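Local structure of Alpha/beta hydrolase fold protein (Nakamurella multipartita, 4Y7D) at residues G44-D47 with A48-M52; F220-D223 with M224-A228; R293-E296 with L297-G301. The protein is probably a hydrolase of the alpha/beta hydrolase fold, whose substrate and reaction are not established. All coordinates share one frame; numbering follows the deposited sequence.

Contact 1 (G44-D47 with A48-M52)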
loop_
_atom_site.group_PDB
_atom_site.type_symbol
_atom_site.label_atom_id
_atom_site.label_comp_id
_atom_site.label_asym_id
_atom_site.label_seq_id
_atom_site.Cartn_x
_atom_site.Cartn_y
_atom_site.Cartn_z
ATOM N N GLY A 44 -1.136 -5.639 -6.273
ATOM C CA GLY A 44 -0.036 -5.778 -5.341
ATOM C C GLY A 44 0.026 -7.227 -4.918
ATOM O O GLY A 44 -0.369 -8.159 -5.635
ATOM N N GLY A 45 0.594 -7.426 -3.760
ATOM C CA GLY A 45 0.811 -8.737 -3.220
ATOM C C GLY A 45 1.912 -8.652 -2.211
ATOM O O GLY A 45 2.400 -7.577 -1.918
ATOM N N HIS A 46 2.370 -9.801 -1.733
ATOM C CA HIS A 46 3.356 -9.749 -0.648
ATOM C C HIS A 46 4.708 -9.177 -1.087
ATOM O O HIS A 46 5.501 -8.757 -0.276
ATOM C CB HIS A 46 3.513 -11.141 -0.013
ATOM C CG HIS A 46 4.072 -12.164 -0.954
ATOM N ND1 HIS A 46 3.281 -13.080 -1.601
ATOM C CD2 HIS A 46 5.342 -12.386 -1.390
ATOM C CE1 HIS A 46 4.033 -13.814 -2.414
ATOM N NE2 HIS A 46 5.291 -13.413 -2.291
ATOM N N ASP A 47 5.005 -9.207 -2.377
ATOM C CA ASP A 47 6.224 -8.554 -2.868
ATOM C C ASP A 47 6.200 -7.046 -2.649
ATOM O O ASP A 47 7.152 -6.491 -2.112
ATOM C CB ASP A 47 6.527 -8.911 -4.323
ATOM C CG ASP A 47 5.354 -8.604 -5.304
ATOM O OD1 ASP A 47 4.132 -8.447 -4.961
ATOM O OD2 ASP A 47 5.703 -8.515 -6.508
ATOM N N ALA A 48 5.097 -6.414 -3.049
ATOM C CA ALA A 48 4.891 -4.985 -2.790
ATOM C C ALA A 48 4.879 -4.725 -1.310
ATOM O O ALA A 48 5.484 -3.774 -0.837
ATOM C CB ALA A 48 3.582 -4.502 -3.404
ATOM N N GLY A 49 4.134 -5.536 -0.571
ATOM C CA GLY A 49 4.059 -5.361 0.878
ATOM C C GLY A 49 5.410 -5.446 1.566
ATOM O O GLY A 49 5.692 -4.673 2.468
ATOM N N LEU A 50 6.247 -6.389 1.174
ATOM C CA LEU A 50 7.545 -6.481 1.802
ATOM C C LEU A 50 8.408 -5.265 1.507
ATOM O O LEU A 50 9.221 -4.848 2.356
ATOM C CB LEU A 50 8.276 -7.756 1.320
ATOM C CG LEU A 50 7.814 -9.059 1.951
ATOM C CD1 LEU A 50 8.307 -10.291 1.190
ATOM C CD2 LEU A 50 8.296 -9.143 3.404
ATOM N N ALA A 51 8.284 -4.724 0.310
ATOM C CA ALA A 51 9.019 -3.522 -0.058
ATOM C C ALA A 51 8.542 -2.337 0.788
ATOM O O ALA A 51 9.354 -1.581 1.342
ATOM C CB ALA A 51 8.836 -3.217 -1.546
HETATM N N MSE A 52 7.226 -2.231 0.960
HETATM C CA MSE A 52 6.637 -1.234 1.877
HETATM C C MSE A 52 7.162 -1.393 3.325
HETATM O O MSE A 52 7.359 -0.398 4.025
HETATM C CB MSE A 52 5.126 -1.349 1.918
HETATM C CG MSE A 52 4.421 -0.957 0.615
HETATM SE SE MSE A 52 2.509 -1.522 0.688
HETATM C CE MSE A 52 1.952 -0.575 2.275
#

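Contact 2 (F220-D223 with M224-A228)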
loop_
_atom_site.group_PDB
_atom_site.type_symbol
_atom_site.label_atom_id
_atom_site.label_comp_id
_atom_site.label_asym_id
_atom_site.label_seq_id
_atom_site.Cartn_x
_atom_site.Cartn_y
_atom_site.Cartn_z
ATOM N N PHE A 220 -7.234 -7.588 -8.542
ATOM C CA PHE A 220 -7.247 -6.254 -9.143
ATOM C C PHE A 220 -8.642 -5.916 -9.672
ATOM O O PHE A 220 -9.177 -4.851 -9.380
ATOM C CB PHE A 220 -6.223 -6.158 -10.264
ATOM C CG PHE A 220 -6.261 -4.823 -10.970
ATOM C CD1 PHE A 220 -5.797 -3.706 -10.325
ATOM C CD2 PHE A 220 -6.866 -4.697 -12.217
ATOM C CE1 PHE A 220 -5.866 -2.454 -10.919
ATOM C CE2 PHE A 220 -6.933 -3.444 -12.857
ATOM C CZ PHE A 220 -6.412 -2.328 -12.203
ATOM N N ASP A 221 -9.241 -6.830 -10.440
ATOM C CA ASP A 221 -10.600 -6.624 -10.976
ATOM C C ASP A 221 -11.625 -6.464 -9.836
ATOM O O ASP A 221 -12.500 -5.600 -9.854
ATOM C CB ASP A 221 -10.996 -7.838 -11.822
ATOM C CG ASP A 221 -10.289 -7.869 -13.168
ATOM O OD1 ASP A 221 -9.674 -6.852 -13.544
ATOM O OD2 ASP A 221 -10.388 -8.892 -13.867
ATOM N N ASN A 222 -11.457 -7.273 -8.791
ATOM C CA ASN A 222 -12.310 -7.157 -7.621
ATOM C C ASN A 222 -12.174 -5.771 -6.943
ATOM O O ASN A 222 -13.158 -5.118 -6.589
ATOM C CB ASN A 222 -11.964 -8.238 -6.597
ATOM C CG ASN A 222 -12.860 -8.145 -5.390
ATOM O OD1 ASN A 222 -14.066 -8.232 -5.540
ATOM N ND2 ASN A 222 -12.315 -7.933 -4.229
ATOM N N ASP A 223 -10.947 -5.321 -6.781
ATOM C CA ASP A 223 -10.699 -4.004 -6.147
ATOM C C ASP A 223 -11.336 -2.890 -7.005
ATOM O O ASP A 223 -11.999 -1.973 -6.499
ATOM C CB ASP A 223 -9.211 -3.709 -6.003
ATOM C CG ASP A 223 -8.503 -4.506 -4.946
ATOM O OD1 ASP A 223 -9.143 -5.165 -4.093
ATOM O OD2 ASP A 223 -7.233 -4.464 -4.973
HETATM N N MSE A 224 -11.157 -2.975 -8.306
HETATM C CA MSE A 224 -11.715 -1.904 -9.174
HETATM C C MSE A 224 -13.221 -1.900 -9.067
HETATM O O MSE A 224 -13.873 -0.843 -9.041
HETATM C CB MSE A 224 -11.233 -2.054 -10.634
HETATM C CG MSE A 224 -9.714 -1.867 -10.715
HETATM SE SE MSE A 224 -8.891 -0.158 -10.115
HETATM C CE MSE A 224 -8.280 -0.582 -8.313
ATOM N N ASP A 225 -13.831 -3.070 -9.023
ATOM C CA ASP A 225 -15.257 -3.144 -8.905
ATOM C C ASP A 225 -15.749 -2.645 -7.530
ATOM O O ASP A 225 -16.717 -1.856 -7.436
ATOM C CB ASP A 225 -15.732 -4.570 -9.144
ATOM C CG ASP A 225 -17.171 -4.728 -8.856
ATOM O OD1 ASP A 225 -17.960 -3.969 -9.400
ATOM O OD2 ASP A 225 -17.545 -5.621 -8.092
ATOM N N GLN A 226 -15.059 -3.054 -6.465
ATOM C CA GLN A 226 -15.489 -2.684 -5.138
ATOM C C GLN A 226 -15.275 -1.209 -4.864
ATOM O O GLN A 226 -16.103 -0.578 -4.223
ATOM C CB GLN A 226 -14.720 -3.501 -4.088
ATOM C CG GLN A 226 -15.150 -4.969 -4.010
ATOM C CD GLN A 226 -16.595 -5.086 -3.619
ATOM O OE1 GLN A 226 -17.030 -4.424 -2.704
ATOM N NE2 GLN A 226 -17.346 -5.860 -4.327
ATOM N N PHE A 227 -14.151 -0.653 -5.305
ATOM C CA PHE A 227 -13.881 0.755 -4.987
ATOM C C PHE A 227 -14.884 1.671 -5.669
ATOM O O PHE A 227 -15.210 2.730 -5.130
ATOM C CB PHE A 227 -12.458 1.192 -5.372
ATOM C CG PHE A 227 -11.351 0.426 -4.692
ATOM C CD1 PHE A 227 -11.600 -0.456 -3.670
ATOM C CD2 PHE A 227 -10.063 0.620 -5.085
ATOM C CE1 PHE A 227 -10.568 -1.147 -3.051
ATOM C CE2 PHE A 227 -9.026 -0.087 -4.503
ATOM C CZ PHE A 227 -9.296 -0.972 -3.495
ATOM N N ALA A 228 -15.378 1.283 -6.848
ATOM C CA ALA A 228 -16.414 2.016 -7.544
ATOM C C ALA A 228 -17.793 1.953 -6.868
ATOM O O ALA A 228 -18.719 2.686 -7.258
ATOM C CB ALA A 228 -16.529 1.521 -9.004
HETATM O O HOH W 1 -16.727 -7.241 -6.412
#

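Contact 3 (R293-E296 with L297-G301)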
loop_
_atom_site.group_PDB
_atom_site.type_symbol
_atom_site.label_atom_id
_atom_site.label_comp_id
_atom_site.label_asym_id
_atom_site.label_seq_id
_atom_site.Cartn_x
_atom_site.Cartn_y
_atom_site.Cartn_z
ATOM N N ARG A 293 8.743 8.938 11.840
ATOM C CA ARG A 293 7.528 9.279 12.598
ATOM C C ARG A 293 6.491 8.158 12.517
ATOM O O ARG A 293 5.853 7.823 13.512
ATOM C CB ARG A 293 6.956 10.668 12.161
ATOM C CG ARG A 293 5.559 11.004 12.643
ATOM C CD ARG A 293 5.470 11.090 14.151
ATOM N NE ARG A 293 4.119 11.393 14.657
ATOM C CZ ARG A 293 3.702 11.144 15.903
ATOM N NH1 ARG A 293 4.509 10.588 16.801
ATOM N NH2 ARG A 293 2.469 11.467 16.260
ATOM N N ALA A 294 6.301 7.637 11.317
ATOM C CA ALA A 294 5.397 6.489 11.113
ATOM C C ALA A 294 5.792 5.314 11.999
ATOM O O ALA A 294 4.956 4.742 12.687
ATOM C CB ALA A 294 5.364 6.082 9.671
ATOM N N ALA A 295 7.066 4.979 12.008
ATOM C CA ALA A 295 7.560 3.884 12.834
ATOM C C ALA A 295 7.326 4.122 14.293
ATOM O O ALA A 295 6.900 3.207 14.999
ATOM C CB ALA A 295 9.033 3.611 12.558
ATOM N N GLU A 296 7.583 5.344 14.756
ATOM C CA GLU A 296 7.369 5.649 16.167
ATOM C C GLU A 296 5.891 5.565 16.540
ATOM O O GLU A 296 5.523 5.013 17.609
ATOM C CB GLU A 296 7.946 7.023 16.508
ATOM C CG GLU A 296 7.847 7.408 17.976
ATOM C CD GLU A 296 8.410 6.375 19.012
ATOM O OE1 GLU A 296 9.458 5.681 18.803
ATOM O OE2 GLU A 296 7.769 6.273 20.103
ATOM N N LEU A 297 5.018 6.061 15.680
ATOM C CA LEU A 297 3.615 5.891 15.895
ATOM C C LEU A 297 3.240 4.413 15.975
ATOM O O LEU A 297 2.500 4.016 16.865
ATOM C CB LEU A 297 2.824 6.584 14.810
ATOM C CG LEU A 297 1.364 6.773 15.154
ATOM C CD1 LEU A 297 1.211 7.896 16.181
ATOM C CD2 LEU A 297 0.583 7.076 13.891
ATOM N N LEU A 298 3.756 3.603 15.045
ATOM C CA LEU A 298 3.350 2.193 14.964
ATOM C C LEU A 298 3.877 1.349 16.117
ATOM O O LEU A 298 3.307 0.303 16.410
ATOM C CB LEU A 298 3.743 1.601 13.595
ATOM C CG LEU A 298 2.929 2.203 12.451
ATOM C CD1 LEU A 298 3.564 2.036 11.056
ATOM C CD2 LEU A 298 1.540 1.641 12.453
ATOM N N ARG A 299 4.942 1.796 16.758
ATOM C CA ARG A 299 5.466 1.141 17.969
ATOM C C ARG A 299 4.453 1.262 19.116
ATOM O O ARG A 299 4.439 0.420 19.987
ATOM C CB ARG A 299 6.738 1.810 18.426
ATOM C CG ARG A 299 7.961 1.403 17.692
ATOM C CD ARG A 299 9.191 1.912 18.423
ATOM N NE ARG A 299 10.220 1.779 17.436
ATOM C CZ ARG A 299 10.697 2.768 16.685
ATOM N NH1 ARG A 299 11.557 2.471 15.750
ATOM N NH2 ARG A 299 10.369 4.045 16.893
ATOM N N ALA A 300 3.628 2.306 19.107
ATOM C CA ALA A 300 2.442 2.434 20.003
ATOM C C ALA A 300 2.816 2.110 21.443
ATOM O O ALA A 300 2.171 1.287 22.103
ATOM C CB ALA A 300 1.304 1.540 19.525
ATOM N N GLY A 301 3.908 2.721 21.900
ATOM C CA GLY A 301 4.400 2.532 23.270
ATOM C C GLY A 301 5.281 1.303 23.460
ATOM O O GLY A 301 5.734 1.052 24.583
HETATM O O HOH W 2 4.462 4.655 20.281
#

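Contact 1 (G44-D47 with A48-M52)
Leu50 lays its branch against the first turn of its own helix: CG sits 3.2 Å from His46 O, and CD1 reaches the edge of the His46 ring, close to its plane. This is the N-terminal end of helix 46-58, the crossover helix of the beta-alpha-beta unit formed with strands 35-39 and 62-66 in the alpha/beta hydrolase fold. Gly45 takes the N-cap position, in an unusual backbone conformation (phi 158°) that leaves no room for a side chain beside Gly44 O. Its own O accepts the first helical bond, Gly49 N to Gly45 O at 3.0 Å and almost straight at 173°. Leu50 N to His46 O and Ala51 N to Asp47 O continue the ladder. Ala48 CB approaches Gly45 O to 3.6 Å, and its side chain touches Ser209 of helix 197-209. Leu50 packs on Val28 and Val30 of strand 23-31. The His46 ring meets Phe72, and the backbone N of His46 is bonded to Asp67 OD1. Asp47 has its main polar partner in Arg216, which forms a salt bridge with OD2 and also binds Gly44 O. With CG lodged between backbone N and carbonyl carbon (chi1 56°), the carboxylate folds back over the helix start, where OD1 accepts a weak bond from Ala48 N at 3.0 Å.

Contact 2 (F220-D223 with M224-A228)
This is a local, one-turn, partly buried contact along helix 217-227 of the alpha/beta hydrolase fold, which follows helix 197-209 and precedes strand 242-247. Four successive backbone bonds from N of residue i+4 to O of residue i, Met224 N to Phe220 O through Phe227 N to Asp223 O, carry the turn, and side chains pair over the same spacing. The first pair is a Met-aromatic contact: the selenomethionine Met224 places CG over one face of the Phe220 ring, 3.9 Å from the centroid, while SE lies obliquely at 4.5 Å. The bend of Met224 at chi2 (-60°) brings SE beside CE1 and CZ of Phe220, and chi3 then places CE within reach of Phe220 CE1 and Asp223 CB. The Phe220 ring also stacks with His212 and meets Phe139 edge-to-face.

Asp223 and Phe227 run side by side in the same direction, carboxylate and ring nearly parallel (9° between planes), with Asp223 CB over the ring face in a CH-pi contact. The same ring lies across Asp223 O, which stands 3.1 Å above its plane, toward the rim. Asp223 OD2 is held by Arg68, Tyr71 and Ser42, so this buried carboxylate oxygen has one charged and two hydroxyl partners.

Asn222 and Gln226 set their amide planes 33° apart, Asn222 OD1 being 3.8 Å from Gln226 CG. Asn222 ND2 is bonded to Val80 O, and Asp225 OD1 forms a salt bridge with Arg229. One water joins the polar ends of three residues, donating to Asn222 OD1 and to Asp225 OD2 and accepting from Gln226 NE2 at 2.6 Å.

Contact 3 (R293-E296 with L297-G301)
Leu297 sends CD1 over one face of the Arg293 guanidinium, 3.8 Å from NH2, and its N binds Arg293 O in a nearly straight bond (169°). Arg293 bends at chi2 (63°), which swings the planar group back beside this leucine; its NE forms a salt bridge with Glu269. Leu298 follows, with its N on Ala294 O and its CG 3.3 Å from that same oxygen. Both leucines face the central sheet of the alpha/beta hydrolase fold: Leu297 meets Ala126 and Leu243, and Leu298 meets Val128, so helix 288-299, the last of the chain, packs on strands 124-130 and 242-247. Arg299 comes next, where the helix runs out. Its N binds Ala295 O at 3.0 Å, and weakly also Glu296 O. The side chain, extended from CG to NE, doubles back over the preceding turn and crosses Glu296 at about a right angle. There NH2 forms a salt bridge with Glu296 OE1 at 2.7 Å, meeting the oxygen on its anti side and 32° out of the carboxylate plane; NH1 pairs with Glu59. Ala300 has positive phi and leaves the helical path, its N giving a weak bond to Leu297 O. At Gly301 a water bridges the chain just after the helix, accepting from Gly301 N at 2.6 Å and donating to Glu296 O at 2.9 Å.

Along the chain the contacts come in series, each within a single helix. Contacts 1 and 2 have centres about 19 Å apart and nearest atoms about 6 Å apart without touching; Arg216, next to the start of helix 217-227 in sequence, bonds to Asp47 and Gly44, tying the start of that helix to contact 1. Contact 3 lies about 20 Å from contact 1, centre to centre, and about 31 Å from contact 2, on the opposite side of the chain's centre. The mixed sheet relates contacts 1 and 3: one lies in the crossover helix 46-58, the other in the last helix, against the sheet. Contact 2 belongs to the helical region inserted between strands 124-130 and 242-247.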